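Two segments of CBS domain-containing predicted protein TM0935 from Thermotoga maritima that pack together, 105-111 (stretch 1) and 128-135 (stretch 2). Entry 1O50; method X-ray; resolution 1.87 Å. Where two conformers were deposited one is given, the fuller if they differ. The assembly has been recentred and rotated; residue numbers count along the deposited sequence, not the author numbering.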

ATOM      1  N   PRO A 105     -13.840 -11.132   2.257  1.00 37.07           N
ATOM      2  CA  PRO A 105     -13.175 -10.342   3.300  1.00 37.53           C
ATOM      3  C   PRO A 105     -12.218 -11.179   4.192  1.00 37.37           C
ATOM      4  O   PRO A 105     -12.502 -12.315   4.565  1.00 37.15           O
ATOM      5  CB  PRO A 105     -14.341  -9.734   4.116  1.00 37.60           C
ATOM      6  CG  PRO A 105     -15.513 -10.560   3.800  1.00 37.91           C
ATOM      7  CD  PRO A 105     -15.286 -11.272   2.490  1.00 36.98           C
ATOM      8  N   VAL A 106     -11.073 -10.583   4.478  1.00 37.96           N
ATOM      9  CA  VAL A 106     -10.114 -11.058   5.461  1.00 38.31           C
ATOM     10  C   VAL A 106     -10.176 -10.031   6.602  1.00 38.31           C
ATOM     11  O   VAL A 106     -10.013  -8.834   6.369  1.00 37.30           O
ATOM     12  CB  VAL A 106      -8.694 -11.046   4.884  1.00 38.72           C
ATOM     13  CG1 VAL A 106      -7.662 -11.457   5.961  1.00 39.57           C
ATOM     14  CG2 VAL A 106      -8.614 -11.951   3.669  1.00 40.24           C
ATOM     15  N   TYR A 107     -10.450 -10.486   7.822  1.00 37.79           N
ATOM     16  CA  TYR A 107     -10.665  -9.552   8.913  1.00 38.05           C
ATOM     17  C   TYR A 107     -10.036 -10.027  10.231  1.00 37.54           C
ATOM     18  O   TYR A 107      -9.628 -11.183  10.351  1.00 36.60           O
ATOM     19  CB  TYR A 107     -12.167  -9.342   9.084  1.00 38.07           C
ATOM     20  CG  TYR A 107     -12.936 -10.614   9.264  1.00 39.33           C
ATOM     21  CD1 TYR A 107     -13.032 -11.215  10.503  1.00 40.19           C
ATOM     22  CD2 TYR A 107     -13.587 -11.217   8.182  1.00 41.78           C
ATOM     23  CE1 TYR A 107     -13.754 -12.395  10.673  1.00 41.22           C
ATOM     24  CE2 TYR A 107     -14.293 -12.389   8.326  1.00 41.42           C
ATOM     25  CZ  TYR A 107     -14.381 -12.974   9.575  1.00 42.47           C
ATOM     26  OH  TYR A 107     -15.093 -14.131   9.734  1.00 42.80           O
ATOM     27  N   VAL A 108      -9.982  -9.126  11.212  1.00 36.46           N
ATOM     28  CA  VAL A 108      -9.516  -9.470  12.547  1.00 36.46           C
ATOM     29  C   VAL A 108     -10.574  -9.141  13.620  1.00 36.45           C
ATOM     30  O   VAL A 108     -11.587  -8.551  13.325  1.00 36.27           O
ATOM     31  CB  VAL A 108      -8.140  -8.831  12.852  1.00 35.65           C
ATOM     32  CG1 VAL A 108      -7.071  -9.413  11.910  1.00 35.16           C
ATOM     33  CG2 VAL A 108      -8.153  -7.316  12.753  1.00 36.26           C
ATOM     34  N   HIS A 109     -10.331  -9.564  14.851  1.00 36.95           N
ATOM     35  CA  HIS A 109     -11.130  -9.145  16.003  1.00 37.57           C
ATOM     36  C   HIS A 109     -10.237  -8.396  16.979  1.00 36.72           C
ATOM     37  O   HIS A 109      -9.042  -8.436  16.866  1.00 36.76           O
ATOM     38  CB  HIS A 109     -11.729 -10.346  16.726  1.00 37.62           C
ATOM     39  CG  HIS A 109     -12.556 -11.237  15.856  1.00 41.71           C
ATOM     40  ND1 HIS A 109     -13.801 -10.874  15.388  1.00 45.89           N
ATOM     41  CD2 HIS A 109     -12.339 -12.495  15.407  1.00 44.44           C
ATOM     42  CE1 HIS A 109     -14.315 -11.869  14.688  1.00 45.27           C
ATOM     43  NE2 HIS A 109     -13.440 -12.857  14.669  1.00 45.40           N
ATOM     44  N   MET A 110     -10.838  -7.759  17.973  1.00 36.91           N
ATOM     45  CA  MET A 110     -10.100  -7.017  19.009  1.00 36.81           C
ATOM     46  C   MET A 110      -9.083  -7.884  19.778  1.00 36.52           C
ATOM     47  O   MET A 110      -7.980  -7.423  20.120  1.00 36.81           O
ATOM     48  CB  MET A 110     -11.093  -6.346  19.981  1.00 37.08           C
ATOM     49  CG  MET A 110     -11.809  -5.133  19.394  1.00 37.19           C
ATOM     50  SD  MET A 110     -10.661  -3.858  18.935  1.00 40.33           S
ATOM     51  CE  MET A 110     -11.705  -2.733  17.918  1.00 42.41           C
ATOM     52  N   ASP A 111      -9.448  -9.139  20.015  1.00 35.88           N
ATOM     53  CA  ASP A 111      -8.646 -10.042  20.830  1.00 36.10           C
ATOM     54  C   ASP A 111      -7.656 -10.834  19.973  1.00 35.82           C
ATOM     55  O   ASP A 111      -6.858 -11.591  20.493  1.00 36.03           O
ATOM     56  CB  ASP A 111      -9.552 -10.904  21.741  0.65 36.49           C
ATOM     57  CG  ASP A 111     -10.248 -10.062  22.851  0.65 38.07           C
ATOM     58  OD1 ASP A 111     -11.351 -10.452  23.340  0.65 38.49           O
ATOM     59  OD2 ASP A 111      -9.762  -8.987  23.294  0.65 39.90           O
ATOM     60  N   GLU A 128      -4.444  -3.210   5.140  1.00 35.95           N
ATOM     61  CA  GLU A 128      -5.531  -2.599   5.932  1.00 35.26           C
ATOM     62  C   GLU A 128      -6.630  -3.608   5.982  1.00 36.33           C
ATOM     63  O   GLU A 128      -6.984  -4.220   4.968  1.00 35.81           O
ATOM     64  CB  GLU A 128      -6.067  -1.320   5.320  1.00 35.64           C
ATOM     65  CG  GLU A 128      -7.011  -0.552   6.221  1.00 32.89           C
ATOM     66  CD  GLU A 128      -7.596   0.703   5.615  1.00 39.51           C
ATOM     67  OE1 GLU A 128      -7.239   1.042   4.502  1.00 38.76           O
ATOM     68  OE2 GLU A 128      -8.416   1.393   6.275  1.00 41.52           O
ATOM     69  N   MET A 129      -7.134  -3.814   7.186  1.00 36.46           N
ATOM     70  CA  MET A 129      -8.104  -4.841   7.460  1.00 36.58           C
ATOM     71  C   MET A 129      -9.078  -4.246   8.401  1.00 37.11           C
ATOM     72  O   MET A 129      -8.694  -3.448   9.243  1.00 35.76           O
ATOM     73  CB  MET A 129      -7.467  -6.021   8.185  1.00 37.67           C
ATOM     74  CG  MET A 129      -6.893  -7.026   7.308  1.00 41.19           C
ATOM     75  SD  MET A 129      -6.255  -8.495   8.143  1.00 45.41           S
ATOM     76  CE  MET A 129      -5.096  -7.742   9.099  1.00 44.24           C
ATOM     77  N   PRO A 130     -10.341  -4.689   8.338  1.00 38.23           N
ATOM     78  CA  PRO A 130     -11.346  -4.206   9.272  1.00 37.66           C
ATOM     79  C   PRO A 130     -11.307  -5.059  10.519  1.00 37.59           C
ATOM     80  O   PRO A 130     -10.887  -6.207  10.460  1.00 35.99           O
ATOM     81  CB  PRO A 130     -12.644  -4.432   8.498  1.00 38.20           C
ATOM     82  CG  PRO A 130     -12.388  -5.660   7.729  1.00 37.63           C
ATOM     83  CD  PRO A 130     -10.923  -5.667   7.397  1.00 38.08           C
ATOM     84  N   VAL A 131     -11.736  -4.484  11.639  1.00 37.64           N
ATOM     85  CA  VAL A 131     -11.906  -5.213  12.881  1.00 38.30           C
ATOM     86  C   VAL A 131     -13.405  -5.379  13.052  1.00 39.12           C
ATOM     87  O   VAL A 131     -14.152  -4.413  12.999  1.00 39.60           O
ATOM     88  CB  VAL A 131     -11.289  -4.446  14.077  1.00 38.20           C
ATOM     89  CG1 VAL A 131     -11.390  -5.248  15.339  1.00 37.23           C
ATOM     90  CG2 VAL A 131      -9.815  -4.054  13.749  1.00 37.61           C
ATOM     91  N   VAL A 132     -13.845  -6.615  13.227  1.00 40.25           N
ATOM     92  CA  VAL A 132     -15.259  -6.910  13.214  1.00 40.84           C
ATOM     93  C   VAL A 132     -15.663  -7.518  14.545  1.00 41.80           C
ATOM     94  O   VAL A 132     -14.834  -8.081  15.263  1.00 41.43           O
ATOM     95  CB  VAL A 132     -15.671  -7.865  12.040  1.00 41.11           C
ATOM     96  CG1 VAL A 132     -15.235  -7.301  10.692  1.00 40.86           C
ATOM     97  CG2 VAL A 132     -15.128  -9.297  12.230  1.00 41.20           C
ATOM     98  N   ASP A 133     -16.944  -7.394  14.862  1.00 42.51           N
ATOM     99  CA  ASP A 133     -17.493  -8.020  16.043  1.00 43.50           C
ATOM    100  C   ASP A 133     -17.980  -9.393  15.620  1.00 44.84           C
ATOM    101  O   ASP A 133     -17.569  -9.892  14.575  1.00 45.21           O
ATOM    102  CB  ASP A 133     -18.577  -7.144  16.689  1.00 43.32           C
ATOM    103  CG  ASP A 133     -19.800  -6.910  15.795  1.00 43.30           C
ATOM    104  OD1 ASP A 133     -19.967  -7.582  14.752  1.00 41.23           O
ATOM    105  OD2 ASP A 133     -20.660  -6.053  16.095  1.00 43.16           O
ATOM    106  N   GLU A 134     -18.840 -10.016  16.412  1.00 46.40           N
ATOM    107  CA  GLU A 134     -19.179 -11.408  16.169  1.00 47.80           C
ATOM    108  C   GLU A 134     -20.361 -11.584  15.241  1.00 47.96           C
ATOM    109  O   GLU A 134     -20.781 -12.709  15.000  1.00 48.14           O
ATOM    110  CB  GLU A 134     -19.463 -12.138  17.484  1.00 48.48           C
ATOM    111  CG  GLU A 134     -18.849 -13.530  17.497  1.00 51.15           C
ATOM    112  CD  GLU A 134     -17.343 -13.498  17.739  1.00 53.71           C
ATOM    113  OE1 GLU A 134     -16.559 -13.400  16.767  1.00 54.64           O
ATOM    114  OE2 GLU A 134     -16.950 -13.571  18.920  1.00 57.15           O
ATOM    115  N   LYS A 135     -20.899 -10.480  14.730  1.00 48.14           N
ATOM    116  CA  LYS A 135     -22.046 -10.530  13.825  1.00 47.87           C
ATOM    117  C   LYS A 135     -21.711  -9.861  12.503  1.00 46.83           C
ATOM    118  O   LYS A 135     -22.587  -9.350  11.807  1.00 46.74           O
ATOM    119  CB  LYS A 135     -23.302  -9.930  14.484  1.00 48.17           C
ATOM    120  CG  LYS A 135     -23.175  -8.496  15.010  1.00 50.01           C
ATOM    121  CD  LYS A 135     -24.429  -8.134  15.824  1.00 50.80           C
ATOM    122  CE  LYS A 135     -24.483  -6.653  16.212  1.00 52.12           C
ATOM    123  NZ  LYS A 135     -23.588  -6.311  17.357  1.00 52.83           N
TER
HETATM  124  O   HOH W   1     -13.882  -7.463  17.863  1.00 38.71           O

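Residues 128-132 form a strand, and the segment 105-111 meets it, the touching parts running 65° apart, through a single beta bridge between Val108 and Val131, whose CA atoms are 4.9 Å apart. Together the two stretches bury 535 Å² of surface.

Glu128, at the start of the stretch, makes no contact with the other segment. Met129 is the first residue to meet it, its CA-to-CB bond directed toward stretch 1. Its flexible thioether chain packs against two valines: SD lies 3.9 Å from CG1 of Val106, and CE lies 3.8 Å from CG1 of Val108. The carbonyl of Val106 also faces this region, with its O 3.5 Å from CD of Pro130, yet it is buried without a hydrogen-bonding partner.

Pro130 has no amide hydrogen to donate, but its carbonyl O accepts a nearly linear hydrogen bond from Val108 N (3.1 Å, 175°). Its ring adds an apolar contact, CG lying 3.9 Å from CB of Tyr107.

Val131 CA lies 3.4 Å from Val108 O in a CA-H...O contact, supplementing the conventional bonds around the bridge. The side chain meets two apolar partners: CG2 is 3.8 Å from CG2 of Val108, and CG1 is 3.6 Å from CE of Met110.

Val132 bonds through both of its backbone polar groups. Its N donates to Val108 O (3.0 Å), so that Val108 is held through both its N and its O. Its own O accepts from His109 ND1 (3.0 Å), a bond that fixes ND1 as protonated, and also from a water that in turn accepts from Met110 N. Val132 CG2 packs closely against Tyr107 CD1, at 3.3 Å.

Beyond the strand, the CA-to-CB bond of Asp133 points away from stretch 1, and its OD2 forms a salt bridge with NZ of Lys135 at 3.2 Å. Glu134 reaches back, placing its OE1 3.4 Å from His109 CE1.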